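Local coordinates for alkaline serine protease (Pseudoalteromonas sp., PDB 1Y9Z), which probably hydrolyses peptide bonds in proteins as a cold-adapted, subtilisin-like serine endopeptidase that binds calcium and sodium ions, at residues Y171-M175 with R395-N399; N124-L130 with G150-A156. The contacts are given in a common frame with arbitrary orientation. Residue numbers count along the deposited sequence, not the author numbering.

Interaction 1. Residues Y171-M175 with R395-N399. With NA (sodium ion), chain E; NA (sodium ion), chain F.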
ATOM      1  N   TYR A 171      -9.762  10.937 -15.696  1.00  9.70           N
ATOM      2  CA  TYR A 171      -9.820  12.186 -16.462  1.00  9.54           C
ATOM      3  C   TYR A 171      -8.418  12.334 -17.059  1.00 10.27           C
ATOM      4  O   TYR A 171      -7.442  11.873 -16.466  1.00 10.95           O
ATOM      5  CB  TYR A 171     -10.100  13.386 -15.552  1.00  9.28           C
ATOM      6  CG  TYR A 171     -11.518  13.486 -15.041  1.00  9.04           C
ATOM      7  CD1 TYR A 171     -11.775  13.628 -13.680  1.00  9.06           C
ATOM      8  CD2 TYR A 171     -12.605  13.473 -15.918  1.00  9.61           C
ATOM      9  CE1 TYR A 171     -13.070  13.758 -13.200  1.00  9.89           C
ATOM     10  CE2 TYR A 171     -13.909  13.604 -15.448  1.00 10.08           C
ATOM     11  CZ  TYR A 171     -14.133  13.747 -14.088  1.00  9.57           C
ATOM     12  OH  TYR A 171     -15.416  13.883 -13.612  1.00 10.68           O
ATOM     13  N   ASP A 172      -8.305  12.981 -18.212  1.00 11.12           N
ATOM     14  CA  ASP A 172      -6.998  13.145 -18.848  1.00 11.54           C
ATOM     15  C   ASP A 172      -6.018  14.026 -18.074  1.00 11.35           C
ATOM     16  O   ASP A 172      -4.808  13.953 -18.290  1.00 11.58           O
ATOM     17  CB  ASP A 172      -7.163  13.707 -20.263  1.00 14.63           C
ATOM     18  CG  ASP A 172      -7.777  12.704 -21.216  1.00 18.92           C
ATOM     19  OD1 ASP A 172      -7.283  11.558 -21.266  1.00 21.20           O
ATOM     20  OD2 ASP A 172      -8.744  13.064 -21.921  1.00 23.74           O
ATOM     21  N   SER A 173      -6.537  14.852 -17.173  1.00 10.01           N
ATOM     22  CA  SER A 173      -5.704  15.760 -16.386  1.00 10.22           C
ATOM     23  C   SER A 173      -5.118  15.111 -15.135  1.00 10.65           C
ATOM     24  O   SER A 173      -4.372  15.753 -14.391  1.00 10.55           O
ATOM     25  CB  SER A 173      -6.535  16.969 -15.959  1.00 10.94           C
ATOM     26  OG  SER A 173      -7.618  16.558 -15.137  1.00 11.65           O
ATOM     27  N   VAL A 174      -5.449  13.844 -14.917  1.00 10.11           N
ATOM     28  CA  VAL A 174      -5.002  13.120 -13.730  1.00 10.43           C
ATOM     29  C   VAL A 174      -4.265  11.830 -14.067  1.00  9.88           C
ATOM     30  O   VAL A 174      -4.645  11.120 -15.001  1.00 10.04           O
ATOM     31  CB  VAL A 174      -6.224  12.761 -12.844  1.00  9.29           C
ATOM     32  CG1 VAL A 174      -5.775  12.095 -11.555  1.00 10.11           C
ATOM     33  CG2 VAL A 174      -7.047  14.009 -12.561  1.00 10.65           C
ATOM     34  N   MET A 175      -3.211  11.527 -13.310  1.00  9.36           N
ATOM     35  CA  MET A 175      -2.469  10.289 -13.524  1.00  9.21           C
ATOM     36  C   MET A 175      -3.218   9.154 -12.831  1.00  9.75           C
ATOM     37  O   MET A 175      -3.427   9.195 -11.617  1.00 10.95           O
ATOM     38  CB  MET A 175      -1.059  10.368 -12.930  1.00 10.39           C
ATOM     39  CG  MET A 175      -0.133  11.377 -13.575  1.00 10.80           C
ATOM     40  SD  MET A 175       1.555  11.216 -12.937  1.00 12.33           S
ATOM     41  CE  MET A 175       2.184   9.899 -13.976  1.00 13.32           C
ATOM     42  N   ARG A 395       5.093  14.938 -15.196  1.00 12.14           N
ATOM     43  CA  ARG A 395       4.248  13.795 -15.526  1.00 11.84           C
ATOM     44  C   ARG A 395       4.882  13.015 -16.679  1.00 12.37           C
ATOM     45  O   ARG A 395       4.990  11.791 -16.632  1.00 11.16           O
ATOM     46  CB  ARG A 395       2.850  14.289 -15.916  1.00 12.03           C
ATOM     47  CG  ARG A 395       1.839  13.196 -16.222  1.00 11.93           C
ATOM     48  CD  ARG A 395       0.471  13.808 -16.461  1.00 12.92           C
ATOM     49  NE  ARG A 395      -0.522  12.819 -16.865  1.00 11.95           N
ATOM     50  CZ  ARG A 395      -1.776  13.118 -17.190  1.00 11.65           C
ATOM     51  NH1 ARG A 395      -2.616  12.157 -17.548  1.00 12.43           N
ATOM     52  NH2 ARG A 395      -2.189  14.379 -17.150  1.00 12.13           N
ATOM     53  N   ALA A 396       5.311  13.739 -17.709  1.00 12.20           N
ATOM     54  CA  ALA A 396       5.940  13.115 -18.867  1.00 13.14           C
ATOM     55  C   ALA A 396       7.228  12.400 -18.466  1.00 13.18           C
ATOM     56  O   ALA A 396       7.517  11.306 -18.953  1.00 14.08           O
ATOM     57  CB  ALA A 396       6.235  14.169 -19.930  1.00 13.63           C
ATOM     58  N   ALA A 397       7.995  13.017 -17.574  1.00 12.76           N
ATOM     59  CA  ALA A 397       9.246  12.429 -17.116  1.00 12.75           C
ATOM     60  C   ALA A 397       8.994  11.101 -16.409  1.00 12.16           C
ATOM     61  O   ALA A 397       9.716  10.127 -16.621  1.00 12.92           O
ATOM     62  CB  ALA A 397       9.965  13.391 -16.181  1.00 12.73           C
ATOM     63  N   LEU A 398       7.964  11.057 -15.570  1.00 11.77           N
ATOM     64  CA  LEU A 398       7.643   9.833 -14.846  1.00 11.80           C
ATOM     65  C   LEU A 398       7.252   8.715 -15.813  1.00 11.55           C
ATOM     66  O   LEU A 398       7.684   7.572 -15.666  1.00 12.08           O
ATOM     67  CB  LEU A 398       6.504  10.089 -13.853  1.00 11.82           C
ATOM     68  CG  LEU A 398       6.775  11.137 -12.767  1.00 12.61           C
ATOM     69  CD1 LEU A 398       5.530  11.325 -11.917  1.00 13.30           C
ATOM     70  CD2 LEU A 398       7.951  10.701 -11.905  1.00 13.28           C
ATOM     71  N   ASN A 399       6.442   9.051 -16.809  1.00 12.80           N
ATOM     72  CA  ASN A 399       5.996   8.071 -17.792  1.00 13.25           C
ATOM     73  C   ASN A 399       7.134   7.599 -18.690  1.00 13.89           C
ATOM     74  O   ASN A 399       7.250   6.411 -18.993  1.00 13.69           O
ATOM     75  CB  ASN A 399       4.886   8.672 -18.654  1.00 13.03           C
ATOM     76  CG  ASN A 399       3.602   8.885 -17.882  1.00 13.63           C
ATOM     77  OD1 ASN A 399       2.752   9.687 -18.275  1.00 16.27           O
ATOM     78  ND2 ASN A 399       3.450   8.158 -16.785  1.00 10.99           N
TER
HETATM   79 NA    NA E 607      -6.180   9.950 -16.150  1.00  8.76          NA
HETATM   80 NA    NA F 608      -4.262   8.604 -16.528  1.00 17.15          NA

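Interaction 2. Residues N124-L130 with G150-A156. With PMS (phenylmethanesulfonic acid), chain H.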
ATOM      1  N   ASN A 124       1.370  21.808  -4.980  1.00 10.64           N
ATOM      2  CA  ASN A 124       1.962  21.660  -6.307  1.00 10.51           C
ATOM      3  C   ASN A 124       1.483  20.303  -6.807  1.00 10.59           C
ATOM      4  O   ASN A 124       1.286  20.095  -8.003  1.00 10.60           O
ATOM      5  CB  ASN A 124       3.489  21.639  -6.237  1.00 11.30           C
ATOM      6  CG  ASN A 124       4.064  22.904  -5.648  1.00 11.29           C
ATOM      7  OD1 ASN A 124       4.720  22.871  -4.607  1.00 11.34           O
ATOM      8  ND2 ASN A 124       3.827  24.030  -6.311  1.00 12.53           N
ATOM      9  N   VAL A 125       1.317  19.379  -5.863  1.00  9.97           N
ATOM     10  CA  VAL A 125       0.861  18.028  -6.152  1.00 10.60           C
ATOM     11  C   VAL A 125      -0.365  17.732  -5.299  1.00 10.44           C
ATOM     12  O   VAL A 125      -0.389  18.037  -4.107  1.00 10.31           O
ATOM     13  CB  VAL A 125       1.947  16.977  -5.806  1.00  9.81           C
ATOM     14  CG1 VAL A 125       1.432  15.572  -6.107  1.00 10.16           C
ATOM     15  CG2 VAL A 125       3.223  17.260  -6.588  1.00 11.58           C
ATOM     16  N   VAL A 126      -1.393  17.163  -5.920  1.00  9.71           N
ATOM     17  CA  VAL A 126      -2.605  16.793  -5.204  1.00  9.72           C
ATOM     18  C   VAL A 126      -2.780  15.298  -5.425  1.00  9.61           C
ATOM     19  O   VAL A 126      -2.932  14.841  -6.563  1.00  9.96           O
ATOM     20  CB  VAL A 126      -3.838  17.555  -5.727  1.00  9.27           C
ATOM     21  CG1 VAL A 126      -5.090  17.071  -5.010  1.00 10.35           C
ATOM     22  CG2 VAL A 126      -3.655  19.053  -5.495  1.00 10.29           C
ATOM     23  N   THR A 127      -2.735  14.538  -4.336  1.00  8.00           N
ATOM     24  CA  THR A 127      -2.857  13.093  -4.418  1.00  9.37           C
ATOM     25  C   THR A 127      -4.208  12.643  -3.864  1.00  9.16           C
ATOM     26  O   THR A 127      -4.617  13.031  -2.764  1.00  9.29           O
ATOM     27  CB  THR A 127      -1.659  12.424  -3.688  1.00  9.85           C
ATOM     28  OG1 THR A 127      -1.659  11.017  -3.943  1.00  8.05           O
ATOM     29  CG2 THR A 127      -1.716  12.686  -2.190  1.00  9.64           C
ATOM     30  N   MET A 128      -4.902  11.827  -4.651  1.00  9.49           N
ATOM     31  CA  MET A 128      -6.236  11.367  -4.299  1.00  9.18           C
ATOM     32  C   MET A 128      -6.407   9.855  -4.370  1.00  8.79           C
ATOM     33  O   MET A 128      -6.643   9.289  -5.440  1.00  8.91           O
ATOM     34  CB  MET A 128      -7.244  12.061  -5.221  1.00  9.48           C
ATOM     35  CG  MET A 128      -7.136  13.582  -5.155  1.00 10.12           C
ATOM     36  SD  MET A 128      -7.996  14.497  -6.458  1.00  9.92           S
ATOM     37  CE  MET A 128      -6.819  14.370  -7.792  1.00 11.45           C
ATOM     38  N   SER A 129      -6.276   9.202  -3.219  1.00  9.40           N
ATOM     39  CA  SER A 129      -6.448   7.758  -3.137  1.00  9.21           C
ATOM     40  C   SER A 129      -7.927   7.519  -2.892  1.00 11.13           C
ATOM     41  O   SER A 129      -8.335   7.022  -1.842  1.00 11.45           O
ATOM     42  CB  SER A 129      -5.611   7.182  -1.995  1.00 10.36           C
ATOM     43  OG  SER A 129      -4.237   7.175  -2.337  1.00  9.35           O
ATOM     44  N   LEU A 130      -8.725   7.896  -3.885  1.00 10.61           N
ATOM     45  CA  LEU A 130     -10.171   7.776  -3.821  1.00 10.68           C
ATOM     46  C   LEU A 130     -10.722   7.754  -5.236  1.00 10.10           C
ATOM     47  O   LEU A 130     -10.032   8.125  -6.185  1.00  9.97           O
ATOM     48  CB  LEU A 130     -10.752   8.965  -3.046  1.00 11.78           C
ATOM     49  CG  LEU A 130     -10.423  10.370  -3.567  1.00 12.08           C
ATOM     50  CD1 LEU A 130     -11.405  10.758  -4.667  1.00 14.41           C
ATOM     51  CD2 LEU A 130     -10.512  11.374  -2.429  1.00 15.21           C
ATOM     52  N   GLY A 150      -0.540  24.265 -13.659  1.00 12.95           N
ATOM     53  CA  GLY A 150       0.688  23.764 -13.065  1.00 12.69           C
ATOM     54  C   GLY A 150       0.583  22.830 -11.873  1.00 12.98           C
ATOM     55  O   GLY A 150       1.592  22.550 -11.225  1.00 12.57           O
ATOM     56  N   VAL A 151      -0.618  22.343 -11.575  1.00 12.31           N
ATOM     57  CA  VAL A 151      -0.803  21.429 -10.449  1.00 11.83           C
ATOM     58  C   VAL A 151      -0.853  19.985 -10.937  1.00 11.09           C
ATOM     59  O   VAL A 151      -1.668  19.645 -11.795  1.00 11.91           O
ATOM     60  CB  VAL A 151      -2.107  21.739  -9.687  1.00 11.62           C
ATOM     61  CG1 VAL A 151      -2.268  20.779  -8.512  1.00 11.19           C
ATOM     62  CG2 VAL A 151      -2.094  23.178  -9.204  1.00 13.63           C
ATOM     63  N   LEU A 152       0.023  19.142 -10.396  1.00 10.11           N
ATOM     64  CA  LEU A 152       0.064  17.733 -10.782  1.00  9.81           C
ATOM     65  C   LEU A 152      -0.992  16.962  -9.993  1.00 10.52           C
ATOM     66  O   LEU A 152      -0.995  16.978  -8.758  1.00  9.94           O
ATOM     67  CB  LEU A 152       1.459  17.148 -10.516  1.00  9.62           C
ATOM     68  CG  LEU A 152       1.720  15.691 -10.921  1.00 10.12           C
ATOM     69  CD1 LEU A 152       1.545  15.517 -12.422  1.00 10.87           C
ATOM     70  CD2 LEU A 152       3.136  15.306 -10.515  1.00 11.15           C
ATOM     71  N   LEU A 153      -1.884  16.293 -10.719  1.00  9.76           N
ATOM     72  CA  LEU A 153      -2.971  15.524 -10.122  1.00  9.34           C
ATOM     73  C   LEU A 153      -2.732  14.027 -10.297  1.00  8.92           C
ATOM     74  O   LEU A 153      -2.489  13.552 -11.410  1.00  9.87           O
ATOM     75  CB  LEU A 153      -4.298  15.923 -10.773  1.00  9.18           C
ATOM     76  CG  LEU A 153      -4.593  17.427 -10.804  1.00  9.55           C
ATOM     77  CD1 LEU A 153      -5.864  17.680 -11.596  1.00 10.54           C
ATOM     78  CD2 LEU A 153      -4.722  17.965  -9.382  1.00 11.56           C
ATOM     79  N   ILE A 154      -2.820  13.288  -9.195  1.00  9.36           N
ATOM     80  CA  ILE A 154      -2.583  11.849  -9.201  1.00  9.34           C
ATOM     81  C   ILE A 154      -3.676  11.147  -8.393  1.00  8.76           C
ATOM     82  O   ILE A 154      -4.030  11.598  -7.307  1.00  8.79           O
ATOM     83  CB  ILE A 154      -1.189  11.552  -8.594  1.00  8.89           C
ATOM     84  CG1 ILE A 154      -0.114  12.283  -9.409  1.00  8.14           C
ATOM     85  CG2 ILE A 154      -0.917  10.056  -8.575  1.00  9.40           C
ATOM     86  CD1 ILE A 154       1.260  12.293  -8.766  1.00  9.07           C
ATOM     87  N   ALA A 155      -4.213  10.050  -8.927  1.00  7.90           N
ATOM     88  CA  ALA A 155      -5.283   9.329  -8.244  1.00  8.23           C
ATOM     89  C   ALA A 155      -5.283   7.826  -8.503  1.00  7.71           C
ATOM     90  O   ALA A 155      -4.690   7.343  -9.471  1.00  9.04           O
ATOM     91  CB  ALA A 155      -6.633   9.923  -8.637  1.00  8.12           C
ATOM     92  N   ALA A 156      -5.983   7.099  -7.638  1.00  7.70           N
ATOM     93  CA  ALA A 156      -6.075   5.640  -7.707  1.00  8.75           C
ATOM     94  C   ALA A 156      -7.030   5.115  -8.774  1.00  8.34           C
ATOM     95  O   ALA A 156      -8.147   5.606  -8.920  1.00  8.91           O
ATOM     96  CB  ALA A 156      -6.482   5.093  -6.343  1.00  8.74           C
TER
HETATM   97  C   PMS H 601      -9.934   3.011  -2.279  1.00 26.89           C
HETATM   98  S   PMS H 601      -8.555   3.468  -3.357  1.00 23.22           S
HETATM   99  C1  PMS H 601     -10.946   4.161  -2.040  1.00 29.13           C
HETATM  100  C2  PMS H 601     -12.065   4.279  -2.941  1.00 30.04           C
HETATM  101  C3  PMS H 601     -13.024   5.325  -2.756  1.00 30.45           C
HETATM  102  C4  PMS H 601     -12.821   6.237  -1.648  1.00 31.23           C
HETATM  103  C5  PMS H 601     -11.724   6.127  -0.759  1.00 29.68           C
HETATM  104  C6  PMS H 601     -10.741   5.098  -0.905  1.00 30.20           C
HETATM  105  O2S PMS H 601      -9.075   4.374  -4.376  1.00 25.77           O
HETATM  106  O1S PMS H 601      -8.007   2.284  -3.976  1.00 25.19           O
HETATM  107  O   HOH W   1       2.534  23.989  -8.977  1.00 16.52           O
HETATM  108  O   HOH W   2      -9.889   7.843  -8.992  1.00  8.66           O

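Interaction 1. Residues Y171-M175 with R395-N399
A single backbone carbonyl, O of D172, takes both terminal nitrogens of one arginine: R395 NH1 and NH2 each donate to it at 2.9 Å. The acceptor sits in the type I beta turn Y171-V174, closed by V174 N to Y171 O at 3.2 Å, which leads into strand 174-180 of the mostly parallel sheet of the subtilisin-like alpha/beta domain. To get there R395 leaves helix 391-401 with all its side-chain torsions near 180°, and its NE forms a salt bridge with E197. The turn also holds sodium: one ion is bound by Y171 O (2.3 Å) and V174 O (2.2 Å) together with A169 and Q195, while a second lies 3.0 Å from V174 O, with Q195 and E197 completing its protein ligands. E197 thus serves both arginine and metal. M175 N and V174 C lie over one face of the guanidinium. Beyond it, M175 reaches along the arginine to the helix, where its SD packs 4.1 Å from L398 CD1.

Interaction 2. Residues N124-L130 with G150-A156
Strands 125-128 and 152-156 run parallel, their axes approaching to 4.7 Å at an angle of 11°, as the two strands of a beta-alpha-beta unit. Five backbone hydrogen bonds join them in an unbroken zigzag: L152 N to N124 O (2.9 Å), V126 N to L152 O (2.9 Å), I154 N to V126 O (3.1 Å), M128 N to I154 O (2.8 Å) and A156 N to M128 O (3.2 Å). The amides and carbonyls of V125 and T127 face the other way and are engaged by strand 25-30. A water closes each end. The first accepts from N124 ND2 (3.0 Å) and donates to G150 O (2.8 Å); the second donates to L130 O and A156 O, both at 2.8 Å, just past the end of strand 125-128, where S129 centres an inverse gamma turn. N124 OD1 is taken by T25 N, T127 OG1 bonds S376, and S129 OG bonds S369 O. V126 CB meets L153 CD2 at 3.8 Å, on the face shared with M128 and A155. The positive phi of G150, in a Schellman motif, ends the connecting helix 137-148. Helix 368-385 packs against V125 and T127 on the opposite face, while strands 25-30 and 174-180 flank the pair.

In the fold
The two contacts, with centres about 10 Å apart, meet along strand 152-156, which pairs with 125-128 in interaction 2 and with 174-180 on its other edge. There M175 N lies 2.9 Å from L153 O and M175 O 2.9 Å from A155 N, both probable hydrogen bonds, so the sodium-binding turn of interaction 1 runs directly into the sheet. At its C-terminal end interaction 2 borders the ligand pocket: phenylmethanesulfonic acid places O2S 3.3 Å from A156 CB and C6 3.2 Å from S129 O. The pocket also includes H65, N159 and S369, consistent with a subtilase active site. Interaction 1 stands farther back, with the V174 side chain about 11 Å from the ligand.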